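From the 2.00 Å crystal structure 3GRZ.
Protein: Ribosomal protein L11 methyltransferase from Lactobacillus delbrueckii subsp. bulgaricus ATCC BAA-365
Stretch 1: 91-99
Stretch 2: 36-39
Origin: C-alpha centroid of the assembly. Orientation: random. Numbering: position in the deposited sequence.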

# COMPACT_ATOMS: atom_id res chain seq x y z
N ILE B 91 20.18 18.38 -1.70
CA ILE B 91 21.38 19.20 -1.49
C ILE B 91 22.32 19.28 -2.69
O ILE B 91 23.16 20.18 -2.76
CB ILE B 91 22.21 18.71 -0.28
CG1 ILE B 91 22.49 17.20 -0.38
CG2 ILE B 91 21.52 19.05 1.01
CD1 ILE B 91 23.65 16.71 0.48
N SER B 92 22.21 18.34 -3.63
CA SER B 92 23.19 18.25 -4.71
C SER B 92 22.68 18.73 -6.06
O SER B 92 21.49 18.57 -6.38
CB SER B 92 23.71 16.81 -4.83
OG SER B 92 22.74 15.96 -5.41
N ASP B 93 23.60 19.27 -6.85
CA ASP B 93 23.37 19.60 -8.26
C ASP B 93 22.90 18.38 -9.04
O ASP B 93 22.04 18.49 -9.91
CB ASP B 93 24.66 20.13 -8.91
CG ASP B 93 24.98 21.57 -8.51
OD1 ASP B 93 26.18 21.94 -8.51
OD2 ASP B 93 24.04 22.33 -8.21
N GLU B 94 23.48 17.22 -8.72
CA GLU B 94 23.20 16.02 -9.50
C GLU B 94 21.84 15.44 -9.21
O GLU B 94 21.26 14.82 -10.08
CB GLU B 94 24.28 14.94 -9.39
CG GLU B 94 25.14 15.01 -8.18
CD GLU B 94 26.20 16.08 -8.29
OE1 GLU B 94 26.90 16.17 -9.33
OE2 GLU B 94 26.32 16.84 -7.33
N SER B 95 21.33 15.64 -8.00
CA SER B 95 19.93 15.30 -7.73
C SER B 95 18.99 16.22 -8.50
O SER B 95 18.02 15.77 -9.10
CB SER B 95 19.60 15.34 -6.24
OG SER B 95 18.19 15.21 -6.09
N MET B 96 19.29 17.53 -8.49
CA MET B 96 18.53 18.49 -9.27
C MET B 96 18.49 18.13 -10.75
O MET B 96 17.42 18.18 -11.36
CB MET B 96 19.06 19.91 -9.05
CG MET B 96 18.91 20.46 -7.62
SD MET B 96 17.20 20.75 -7.10
CE MET B 96 16.85 19.26 -6.19
N THR B 97 19.62 17.69 -11.30
CA THR B 97 19.71 17.19 -12.68
C THR B 97 18.90 15.91 -12.89
O THR B 97 18.11 15.82 -13.84
CB THR B 97 21.20 16.96 -13.10
OG1 THR B 97 21.92 18.18 -12.98
CG2 THR B 97 21.32 16.45 -14.54
N ALA B 98 19.10 14.92 -12.02
CA ALA B 98 18.42 13.65 -12.16
C ALA B 98 16.89 13.82 -12.07
O ALA B 98 16.18 13.31 -12.92
CB ALA B 98 18.93 12.63 -11.13
N ALA B 99 16.42 14.56 -11.07
CA ALA B 99 14.97 14.78 -10.87
C ALA B 99 14.32 15.45 -12.08
O ALA B 99 13.28 14.98 -12.55
CB ALA B 99 14.70 15.58 -9.60
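Stretch 2 36-39: GLAF

Residues 36-39 lay a short irregular segment across the side of the helix that begins at Asp-93. Leu-37 and Ala-38 are extended (phi/psi -83/164 and -68/155), whereas Phe-39 has a positive phi of 61°. The segment crosses the helix steeply rather than running along it, yet its contacts step back toward the helix start: Leu-37 sits by Thr-97 and Ala-98, and the ring of Phe-39 by Ser-92 and Ser-95.

Apolar packing centres on Ala-98, whose CA is 5.6 Å from the CA of Leu-37. So close an approach suits a methyl side chain: Ala-98 CB lies 3.9 Å from Leu-37 CB and 3.6 Å from Ala-38 O, while Leu-37 CD1 comes within 3.8 Å of Ala-98 CA. Leu-37, m at chi1 and t at chi2, also places CD2 4.5 Å from Thr-97 CG2. One turn earlier, Glu-94 CB meets Ala-38 CB at 4.1 Å, and the end of the glutamate leads away.

The Phe-39 ring packs near the helix start, against Ser-92 and Ser-95. Phe-39 CE2 is 3.7 Å from Ser-95 CB and 3.9 Å from Ser-92 OG, which sits at the ring edge while capping the helix by accepting from Ser-95 N (3.0 Å).

No direct hydrogen bond crosses the contact. Instead a water bridges the backbones, donating to Glu-94 O (2.7 Å from the water O) and accepting from Ala-38 N (3.3 Å).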

# COMPACT_ATOMS: atom_id res chain seq x y z
N GLY B 36 22.06 6.03 -15.70
CA GLY B 36 23.29 6.80 -15.86
C GLY B 36 23.35 8.04 -14.98
O GLY B 36 24.44 8.55 -14.69
N LEU B 37 22.19 8.54 -14.55
CA LEU B 37 22.13 9.67 -13.64
C LEU B 37 22.31 9.18 -12.22
O LEU B 37 22.19 7.99 -11.95
CB LEU B 37 20.81 10.44 -13.80
CG LEU B 37 20.52 11.00 -15.19
CD1 LEU B 37 19.08 11.49 -15.27
CD2 LEU B 37 21.50 12.12 -15.56
N ALA B 38 22.62 10.10 -11.31
CA ALA B 38 22.79 9.75 -9.90
C ALA B 38 21.46 9.32 -9.25
O ALA B 38 20.38 9.71 -9.72
CB ALA B 38 23.44 10.91 -9.13
N PHE B 39 21.57 8.51 -8.19
CA PHE B 39 20.43 8.00 -7.39
C PHE B 39 19.42 7.15 -8.17
O PHE B 39 19.78 6.33 -9.01
CB PHE B 39 19.70 9.14 -6.65
CG PHE B 39 20.62 10.13 -5.99
CD1 PHE B 39 21.24 9.82 -4.77
CD2 PHE B 39 20.85 11.38 -6.56
CE1 PHE B 39 22.08 10.73 -4.15
CE2 PHE B 39 21.70 12.29 -5.95
CZ PHE B 39 22.31 11.97 -4.74
O HOH W 1 22.41 13.29 -11.99